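Local coordinates for basic helix-loop-helix, putative, expressed (PDB 5LW0), which binds ADP-ribose through its macrodomain, one part of a longer plant protein probably linked to ADP-ribosylation signalling in DNA repair, at residues V124-G136 / V140-Q153. Residues are numbered along the deposited sequence; the frame is centred on the assembly and turned at random.
With AR6 ([(2R,3S,4R,5R)-5-(6-aminopurin-9-yl)-3,4-dihydroxy-oxolan-2-yl]methyl [hydroxy-[[(2R,3S,4R,5S)-3,4,5-trihydroxyoxolan-2-yl]methoxy]phosphoryl] hydrogen phosphate), chain C.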
ATOM      1  N   VAL A 124       4.308   9.030  -2.762  1.00 14.70           N
ATOM      2  CA  VAL A 124       3.605   7.931  -3.376  1.00 13.73           C
ATOM      3  C   VAL A 124       2.878   7.179  -2.288  1.00 13.31           C
ATOM      4  O   VAL A 124       3.469   6.819  -1.276  1.00 13.52           O
ATOM      5  CB  VAL A 124       4.555   6.980  -4.131  1.00 14.38           C
ATOM      6  CG1 VAL A 124       3.763   5.893  -4.844  1.00 14.68           C
ATOM      7  CG2 VAL A 124       5.441   7.755  -5.096  1.00 16.79           C
ATOM      8  N   ILE A 125       1.579   6.911  -2.493  1.00 13.15           N
ATOM      9  CA  ILE A 125       0.863   6.063  -1.544  1.00 13.74           C
ATOM     10  C   ILE A 125       0.200   4.891  -2.242  1.00 13.54           C
ATOM     11  O   ILE A 125      -0.137   4.958  -3.425  1.00 15.20           O
ATOM     12  CB  ILE A 125      -0.164   6.842  -0.710  1.00 15.54           C
ATOM     13  CG1 ILE A 125      -1.270   7.333  -1.561  1.00 19.14           C
ATOM     14  CG2 ILE A 125       0.494   8.000   0.070  1.00 17.40           C
ATOM     15  CD1 ILE A 125      -2.392   7.991  -0.756  1.00 22.31           C
ATOM     16  N   ALA A 126       0.104   3.771  -1.531  1.00 13.18           N
ATOM     17  CA  ALA A 126      -0.617   2.586  -2.047  1.00 13.79           C
ATOM     18  C   ALA A 126      -2.031   2.524  -1.537  1.00 13.86           C
ATOM     19  O   ALA A 126      -2.314   2.930  -0.397  1.00 15.03           O
ATOM     20  CB  ALA A 126       0.117   1.349  -1.630  1.00 14.17           C
ATOM     21  N   ASN A 127      -2.906   1.975  -2.356  1.00 14.10           N
ATOM     22  CA  ASN A 127      -4.293   1.766  -2.031  1.00 14.25           C
ATOM     23  C   ASN A 127      -4.649   0.293  -2.058  1.00 14.86           C
ATOM     24  O   ASN A 127      -4.213  -0.435  -2.930  1.00 15.60           O
ATOM     25  CB  ASN A 127      -5.113   2.523  -3.023  1.00 15.35           C
ATOM     26  CG  ASN A 127      -6.593   2.331  -2.803  1.00 16.50           C
ATOM     27  OD1 ASN A 127      -7.042   2.256  -1.658  1.00 16.74           O
ATOM     28  ND2 ASN A 127      -7.360   2.276  -3.899  1.00 15.99           N
ATOM     29  N   ALA A 128      -5.414  -0.190  -1.065  1.00 14.52           N
ATOM     30  CA  ALA A 128      -5.922  -1.507  -1.099  1.00 14.78           C
ATOM     31  C   ALA A 128      -7.247  -1.474  -1.864  1.00 15.35           C
ATOM     32  O   ALA A 128      -8.298  -1.200  -1.320  1.00 16.07           O
ATOM     33  CB  ALA A 128      -6.085  -2.062   0.305  1.00 16.66           C
ATOM     34  N   ALA A 129      -7.137  -1.776  -3.130  1.00 14.82           N
ATOM     35  CA  ALA A 129      -8.212  -1.535  -4.079  1.00 16.25           C
ATOM     36  C   ALA A 129      -9.162  -2.676  -4.122  1.00 16.48           C
ATOM     37  O   ALA A 129      -8.913  -3.761  -3.591  1.00 15.79           O
ATOM     38  CB  ALA A 129      -7.584  -1.297  -5.473  1.00 16.71           C
ATOM     39  N   ASN A 130     -10.281  -2.481  -4.861  1.00 17.33           N
ATOM     40  CA  ASN A 130     -11.098  -3.612  -5.328  1.00 18.67           C
ATOM     41  C   ASN A 130     -10.876  -3.880  -6.837  1.00 17.51           C
ATOM     42  O   ASN A 130     -10.264  -3.069  -7.532  1.00 18.07           O
ATOM     43  CB  ASN A 130     -12.589  -3.351  -5.015  1.00 20.13           C
ATOM     44  CG  ASN A 130     -13.093  -2.094  -5.655  1.00 21.98           C
ATOM     45  OD1 ASN A 130     -13.151  -1.999  -6.879  1.00 21.71           O
ATOM     46  ND2 ASN A 130     -13.385  -1.076  -4.840  1.00 24.26           N
ATOM     47  N   TRP A 131     -11.349  -5.013  -7.316  1.00 16.74           N
ATOM     48  CA  TRP A 131     -10.923  -5.475  -8.638  1.00 15.27           C
ATOM     49  C   TRP A 131     -11.422  -4.585  -9.756  1.00 14.98           C
ATOM     50  O   TRP A 131     -10.864  -4.562 -10.834  1.00 15.45           O
ATOM     51  CB  TRP A 131     -11.285  -6.940  -8.862  1.00 16.91           C
ATOM     52  CG  TRP A 131     -12.760  -7.252  -9.140  1.00 18.39           C
ATOM     53  CD1 TRP A 131     -13.695  -7.651  -8.247  1.00 21.25           C
ATOM     54  CD2 TRP A 131     -13.396  -7.321 -10.441  1.00 18.17           C
ATOM     55  NE1 TRP A 131     -14.877  -7.947  -8.907  1.00 21.62           N
ATOM     56  CE2 TRP A 131     -14.700  -7.775 -10.246  1.00 18.64           C
ATOM     57  CE3 TRP A 131     -12.950  -7.101 -11.746  1.00 21.70           C
ATOM     58  CZ2 TRP A 131     -15.614  -7.904 -11.299  1.00 18.80           C
ATOM     59  CZ3 TRP A 131     -13.850  -7.236 -12.791  1.00 20.96           C
ATOM     60  CH2 TRP A 131     -15.175  -7.606 -12.551  1.00 20.28           C
ATOM     61  N   ARG A 132     -12.515  -3.876  -9.506  1.00 15.39           N
ATOM     62  CA  ARG A 132     -13.111  -2.994 -10.519  1.00 15.68           C
ATOM     63  C   ARG A 132     -12.535  -1.580 -10.461  1.00 16.90           C
ATOM     64  O   ARG A 132     -12.914  -0.705 -11.251  1.00 19.91           O
ATOM     65  CB  ARG A 132     -14.656  -2.927 -10.313  1.00 18.23           C
ATOM     66  CG  ARG A 132     -15.379  -4.264 -10.401  1.00 21.49           C
ATOM     67  CD  ARG A 132     -16.924  -4.022 -10.304  1.00 25.39           C
ATOM     68  NE  ARG A 132     -17.731  -5.276 -10.408  1.00 27.49           N
ATOM     69  CZ  ARG A 132     -18.063  -6.091  -9.378  1.00 33.49           C
ATOM     70  NH1 ARG A 132     -17.658  -5.828  -8.124  1.00 33.82           N
ATOM     71  NH2 ARG A 132     -18.813  -7.197  -9.601  1.00 34.42           N
ATOM     72  N   LEU A 133     -11.630  -1.346  -9.522  1.00 16.28           N
ATOM     73  CA  LEU A 133     -10.996  -0.016  -9.294  1.00 18.46           C
ATOM     74  C   LEU A 133     -12.015   1.101  -9.070  1.00 20.91           C
ATOM     75  O   LEU A 133     -11.913   2.165  -9.673  1.00 23.81           O
ATOM     76  CB  LEU A 133     -10.037   0.352 -10.453  1.00 19.20           C
ATOM     77  CG  LEU A 133      -8.889  -0.637 -10.667  1.00 20.31           C
ATOM     78  CD1 LEU A 133      -8.042  -0.264 -11.877  1.00 26.39           C
ATOM     79  CD2 LEU A 133      -7.985  -0.661  -9.453  1.00 22.19           C
ATOM     80  N   LYS A 134     -13.038   0.814  -8.276  1.00 19.61           N
ATOM     81  CA  LYS A 134     -14.101   1.781  -8.031  1.00 22.83           C
ATOM     82  C   LYS A 134     -13.914   2.419  -6.658  1.00 24.67           C
ATOM     83  O   LYS A 134     -13.330   1.800  -5.746  1.00 23.57           O
ATOM     84  CB  LYS A 134     -15.470   1.091  -8.078  1.00 24.72           C
ATOM     85  CG  LYS A 134     -15.802   0.470  -9.402  1.00 29.34           C
ATOM     86  CD  LYS A 134     -16.145   1.520 -10.416  1.00 30.51           C
ATOM     87  CE  LYS A 134     -16.508   0.914 -11.778  1.00 33.98           C
ATOM     88  NZ  LYS A 134     -16.341   1.920 -12.847  1.00 38.06           N
ATOM     89  N   PRO A 135     -14.411   3.607  -6.495  1.00 22.51           N
ATOM     90  CA  PRO A 135     -14.429   4.277  -5.193  1.00 24.98           C
ATOM     91  C   PRO A 135     -15.347   3.655  -4.196  1.00 25.44           C
ATOM     92  O   PRO A 135     -16.069   2.730  -4.510  1.00 26.11           O
ATOM     93  CB  PRO A 135     -14.976   5.686  -5.512  1.00 27.51           C
ATOM     94  CG  PRO A 135     -15.108   5.767  -6.946  1.00 32.15           C
ATOM     95  CD  PRO A 135     -15.130   4.400  -7.519  1.00 28.77           C
ATOM     96  N   GLY A 136     -15.317   4.193  -2.976  1.00 27.20           N
ATOM     97  CA  GLY A 136     -16.199   3.744  -1.931  1.00 27.92           C
ATOM     98  C   GLY A 136     -15.769   2.427  -1.360  1.00 30.01           C
ATOM     99  O   GLY A 136     -14.557   2.087  -1.355  1.00 28.57           O
ATOM    100  N   VAL A 140      -9.427   1.669   3.291  1.00 17.66           N
ATOM    101  CA  VAL A 140      -8.524   2.665   2.824  1.00 17.18           C
ATOM    102  C   VAL A 140      -8.881   3.133   1.438  1.00 15.95           C
ATOM    103  O   VAL A 140      -8.686   4.299   1.094  1.00 17.28           O
ATOM    104  CB  VAL A 140      -7.061   2.168   2.911  1.00 21.13           C
ATOM    105  CG1 VAL A 140      -6.771   1.163   1.845  1.00 21.56           C
ATOM    106  CG2 VAL A 140      -6.124   3.338   2.777  1.00 25.41           C
ATOM    107  N   ASN A 141      -9.496   2.258   0.628  1.00 16.34           N
ATOM    108  CA  ASN A 141      -9.935   2.660  -0.720  1.00 16.14           C
ATOM    109  C   ASN A 141     -10.924   3.835  -0.672  1.00 16.91           C
ATOM    110  O   ASN A 141     -10.761   4.833  -1.363  1.00 15.79           O
ATOM    111  CB  ASN A 141     -10.555   1.472  -1.408  1.00 16.47           C
ATOM    112  CG  ASN A 141     -10.977   1.776  -2.819  1.00 19.76           C
ATOM    113  OD1 ASN A 141     -10.193   1.813  -3.719  1.00 17.04           O
ATOM    114  ND2 ASN A 141     -12.307   1.988  -3.008  1.00 18.20           N
ATOM    115  N   ALA A 142     -11.887   3.750   0.257  1.00 18.36           N
ATOM    116  CA  ALA A 142     -12.822   4.882   0.420  1.00 18.94           C
ATOM    117  C   ALA A 142     -12.144   6.148   0.828  1.00 19.15           C
ATOM    118  O   ALA A 142     -12.427   7.215   0.301  1.00 20.37           O
ATOM    119  CB  ALA A 142     -13.896   4.503   1.417  1.00 19.34           C
ATOM    120  N   ALA A 143     -11.211   6.024   1.768  1.00 20.81           N
ATOM    121  CA  ALA A 143     -10.507   7.176   2.271  1.00 18.56           C
ATOM    122  C   ALA A 143      -9.683   7.868   1.206  1.00 19.07           C
ATOM    123  O   ALA A 143      -9.655   9.072   1.143  1.00 19.40           O
ATOM    124  CB  ALA A 143      -9.617   6.751   3.448  1.00 19.72           C
ATOM    125  N   ILE A 144      -8.942   7.071   0.384  1.00 17.01           N
ATOM    126  CA  ILE A 144      -8.131   7.621  -0.621  1.00 16.28           C
ATOM    127  C   ILE A 144      -8.963   8.331  -1.691  1.00 17.47           C
ATOM    128  O   ILE A 144      -8.633   9.432  -2.093  1.00 19.63           O
ATOM    129  CB  ILE A 144      -7.141   6.551  -1.215  1.00 16.64           C
ATOM    130  CG1 ILE A 144      -6.058   6.282  -0.151  1.00 17.47           C
ATOM    131  CG2 ILE A 144      -6.546   7.064  -2.487  1.00 18.24           C
ATOM    132  CD1 ILE A 144      -5.169   5.099  -0.453  1.00 17.50           C
ATOM    133  N   TYR A 145     -10.006   7.677  -2.177  1.00 17.76           N
ATOM    134  CA  TYR A 145     -10.822   8.288  -3.235  1.00 17.73           C
ATOM    135  C   TYR A 145     -11.518   9.568  -2.697  1.00 22.54           C
ATOM    136  O   TYR A 145     -11.616  10.538  -3.419  1.00 22.69           O
ATOM    137  CB  TYR A 145     -11.837   7.277  -3.798  1.00 17.97           C
ATOM    138  CG  TYR A 145     -11.330   6.521  -4.938  1.00 18.22           C
ATOM    139  CD1 TYR A 145     -11.270   7.103  -6.169  1.00 19.64           C
ATOM    140  CD2 TYR A 145     -10.902   5.180  -4.808  1.00 19.75           C
ATOM    141  CE1 TYR A 145     -10.815   6.397  -7.287  1.00 21.70           C
ATOM    142  CE2 TYR A 145     -10.418   4.473  -5.916  1.00 20.61           C
ATOM    143  CZ  TYR A 145     -10.390   5.104  -7.155  1.00 23.84           C
ATOM    144  OH  TYR A 145      -9.871   4.464  -8.274  1.00 26.11           O
ATOM    145  N   ASN A 146     -11.952   9.543  -1.437  1.00 24.16           N
ATOM    146  CA  ASN A 146     -12.581  10.744  -0.801  1.00 25.81           C
ATOM    147  C   ASN A 146     -11.628  11.868  -0.684  1.00 28.91           C
ATOM    148  O   ASN A 146     -11.951  12.981  -1.006  1.00 28.01           O
ATOM    149  CB  ASN A 146     -13.168  10.397   0.531  1.00 29.39           C
ATOM    150  CG  ASN A 146     -14.462   9.629   0.404  1.00 33.15           C
ATOM    151  OD1 ASN A 146     -15.083   9.623  -0.655  1.00 39.07           O
ATOM    152  ND2 ASN A 146     -14.876   8.984   1.478  1.00 39.44           N
ATOM    153  N   ALA A 147     -10.363  11.563  -0.362  1.00 21.50           N
ATOM    154  CA  ALA A 147      -9.377  12.612  -0.230  1.00 22.08           C
ATOM    155  C   ALA A 147      -8.911  13.128  -1.554  1.00 22.83           C
ATOM    156  O   ALA A 147      -8.657  14.303  -1.713  1.00 23.74           O
ATOM    157  CB  ALA A 147      -8.189  12.132   0.591  1.00 22.01           C
ATOM    158  N   ALA A 148      -8.771  12.232  -2.537  1.00 21.65           N
ATOM    159  CA  ALA A 148      -8.234  12.588  -3.816  1.00 20.74           C
ATOM    160  C   ALA A 148      -9.280  13.279  -4.735  1.00 24.67           C
ATOM    161  O   ALA A 148      -8.921  14.105  -5.579  1.00 25.83           O
ATOM    162  CB  ALA A 148      -7.709  11.348  -4.521  1.00 22.05           C
ATOM    163  N   GLY A 149     -10.517  12.870  -4.579  1.00 29.38           N
ATOM    164  CA  GLY A 149     -11.628  13.373  -5.384  1.00 29.73           C
ATOM    165  C   GLY A 149     -11.682  12.771  -6.765  1.00 31.49           C
ATOM    166  O   GLY A 149     -10.971  11.808  -7.086  1.00 25.32           O
ATOM    167  N   GLU A 150     -12.601  13.285  -7.575  1.00 28.66           N
ATOM    168  CA  GLU A 150     -12.888  12.678  -8.856  1.00 29.13           C
ATOM    169  C   GLU A 150     -11.648  12.625  -9.788  1.00 25.47           C
ATOM    170  O   GLU A 150     -11.613  11.822 -10.668  1.00 26.64           O
ATOM    171  CB  GLU A 150     -14.090  13.423  -9.537  1.00 34.31           C
ATOM    172  CG  GLU A 150     -14.259  13.144 -11.034  1.00 42.49           C
ATOM    173  CD  GLU A 150     -14.633  11.680 -11.352  1.00 45.88           C
ATOM    174  OE1 GLU A 150     -15.189  10.985 -10.466  1.00 48.25           O
ATOM    175  OE2 GLU A 150     -14.360  11.232 -12.508  1.00 53.88           O
ATOM    176  N   ASP A 151     -10.647  13.490  -9.592  1.00 24.38           N
ATOM    177  CA  ASP A 151      -9.387  13.432 -10.376  1.00 24.50           C
ATOM    178  C   ASP A 151      -8.796  12.007 -10.382  1.00 22.49           C
ATOM    179  O   ASP A 151      -8.232  11.573 -11.366  1.00 21.90           O
ATOM    180  CB  ASP A 151      -8.300  14.397  -9.837  1.00 29.24           C
ATOM    181  CG  ASP A 151      -8.609  15.888 -10.138  1.00 37.48           C
ATOM    182  OD1 ASP A 151      -9.332  16.160 -11.117  1.00 35.39           O
ATOM    183  OD2 ASP A 151      -8.136  16.773  -9.383  1.00 37.84           O
ATOM    184  N   LEU A 152      -8.878  11.319  -9.248  1.00 23.37           N
ATOM    185  CA  LEU A 152      -8.266   9.977  -9.166  1.00 21.20           C
ATOM    186  C   LEU A 152      -9.042   8.977  -9.989  1.00 22.57           C
ATOM    187  O   LEU A 152      -8.448   8.144 -10.694  1.00 20.24           O
ATOM    188  CB  LEU A 152      -8.158   9.521  -7.719  1.00 21.32           C
ATOM    189  CG  LEU A 152      -7.597   8.102  -7.587  1.00 20.79           C
ATOM    190  CD1 LEU A 152      -6.222   8.050  -8.203  1.00 19.29           C
ATOM    191  CD2 LEU A 152      -7.587   7.717  -6.107  1.00 19.85           C
ATOM    192  N   GLN A 153     -10.374   9.087 -10.002  1.00 20.61           N
ATOM    193  CA  GLN A 153     -11.182   8.163 -10.839  1.00 24.07           C
ATOM    194  C   GLN A 153     -10.895   8.428 -12.361  1.00 24.78           C
ATOM    195  O   GLN A 153     -10.671   7.489 -13.128  1.00 23.83           O
ATOM    196  CB  GLN A 153     -12.675   8.223 -10.476  1.00 26.97           C
ATOM    197  CG  GLN A 153     -13.466   7.173 -11.216  1.00 30.68           C
ATOM    198  CD  GLN A 153     -14.862   6.938 -10.650  1.00 37.16           C
ATOM    199  OE1 GLN A 153     -15.478   7.839 -10.074  1.00 38.50           O
ATOM    200  NE2 GLN A 153     -15.331   5.707 -10.765  1.00 35.44           N
TER
HETATM  201  N1  AR6 C 301      -4.976   5.226   6.651  1.00 16.95           N
HETATM  202  C2  AR6 C 301      -4.153   4.190   6.916  1.00 18.03           C
HETATM  203  N3  AR6 C 301      -4.551   2.938   7.028  1.00 18.91           N
HETATM  204  C4  AR6 C 301      -5.872   2.614   6.874  1.00 21.42           C
HETATM  205  C5  AR6 C 301      -6.829   3.630   6.557  1.00 22.40           C
HETATM  206  C6  AR6 C 301      -6.318   5.006   6.439  1.00 18.89           C
HETATM  207  N6  AR6 C 301      -7.092   6.020   6.140  1.00 19.77           N
HETATM  208  N7  AR6 C 301      -8.089   2.993   6.449  1.00 22.08           N
HETATM  209  C8  AR6 C 301      -7.865   1.672   6.635  1.00 20.80           C
HETATM  210  N9  AR6 C 301      -6.527   1.429   6.883  1.00 21.22           N
HETATM  211  PA  AR6 C 301      -8.736  -2.442   3.877  1.00 20.24           P
HETATM  212  PB  AR6 C 301      -8.280  -4.953   2.341  1.00 19.39           P
HETATM  213  C1' AR6 C 301      -5.845   0.161   7.029  1.00 20.94           C
HETATM  214  O1A AR6 C 301      -9.988  -3.114   4.480  1.00 22.58           O
HETATM  215  O1B AR6 C 301      -8.402  -5.834   3.560  1.00 17.94           O
HETATM  216  C1D AR6 C 301     -11.717  -1.827   0.316  1.00 39.55           C
HETATM  217  O1D AR6 C 301     -12.775  -0.965   0.678  1.00 39.06           O
HETATM  218  C2' AR6 C 301      -6.573  -0.960   7.761  1.00 19.81           C
HETATM  219  O2' AR6 C 301      -6.597  -0.774   9.209  1.00 21.13           O
HETATM  220  O2A AR6 C 301      -8.823  -1.055   3.362  1.00 20.34           O
HETATM  221  O2B AR6 C 301      -7.217  -5.232   1.320  1.00 18.03           O
HETATM  222  C2D AR6 C 301     -11.806  -2.131  -1.209  1.00 39.83           C
HETATM  223  O2D AR6 C 301     -13.056  -1.585  -1.796  1.00 34.94           O
HETATM  224  C3' AR6 C 301      -5.809  -2.164   7.267  1.00 22.37           C
HETATM  225  O3' AR6 C 301      -4.612  -2.409   8.055  1.00 21.52           O
HETATM  226  O3A AR6 C 301      -8.118  -3.382   2.700  1.00 19.65           O
HETATM  227  C3D AR6 C 301     -11.734  -3.629  -1.316  1.00 33.63           C
HETATM  228  O3D AR6 C 301     -13.080  -4.069  -1.658  1.00 46.89           O
HETATM  229  C4' AR6 C 301      -5.414  -1.778   5.829  1.00 20.37           C
HETATM  230  O4' AR6 C 301      -5.664  -0.398   5.696  1.00 21.19           O
HETATM  231  C4D AR6 C 301     -11.329  -4.121   0.095  1.00 30.38           C
HETATM  232  O4D AR6 C 301     -11.697  -3.097   1.049  1.00 29.21           O
HETATM  233  C5' AR6 C 301      -6.183  -2.520   4.764  1.00 22.56           C
HETATM  234  O5' AR6 C 301      -7.595  -2.549   5.051  1.00 21.21           O
HETATM  235  C5D AR6 C 301      -9.834  -4.345   0.297  1.00 22.87           C
HETATM  236  O5D AR6 C 301      -9.707  -4.989   1.585  1.00 20.97           O
HETATM  237  O   HOH W   1      -9.724  -0.666   0.959  1.00 17.43           O
HETATM  238  O   HOH W   2     -10.620   0.348  -5.993  1.00 21.49           O
HETATM  239  O   HOH W   3     -14.616   6.906  -1.698  1.00 25.11           O
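N141 meets segment 124-136 with every atom of its side chain. N141 CB lies 3.5 Å from A128 O and also near N127 OD1. With CG anti to the backbone N (chi1 -177°), the amide extends from the helix into the loop that follows strand 124-128. There N141 OD1 accepts from N127 ND2 at 2.9 Å; the N-H...O angle of 175° and amide planes only 17° apart make this a straight, nearly flat pairing. The other end, N141 ND2, spends both hydrogens on carbonyls: K134 O at 2.9 Å, approached in the carbonyl plane on a lone pair, and G136 O at 2.8 Å. Three direct bonds, plus water 2 on OD1, therefore fix the rotation of this buried amide. K134 O also accepts from N130 ND2, which donates nearly straight to O2D of the bound ADP-ribose (3.1 Å) with its other hydrogen, so the amide network reaches the distal ribose. V140 N donates to phosphate oxygen O2A at 2.8 Å, as expected of a macrodomain phosphate-binding loop leading into a helix. Farther out, P135 CB makes a CH-pi contact over the Y145 ring, 4.2 Å from its centroid, while L152 CD2 covers the opposite face. I144 CD1 meets I125 CD1 tip to tip. Helix 139-148 thus packs against strand 124-128, central in the mixed sheet between strands 37-40 and 187-192, with H190 of the latter hydrogen-bonded to N127 ND2.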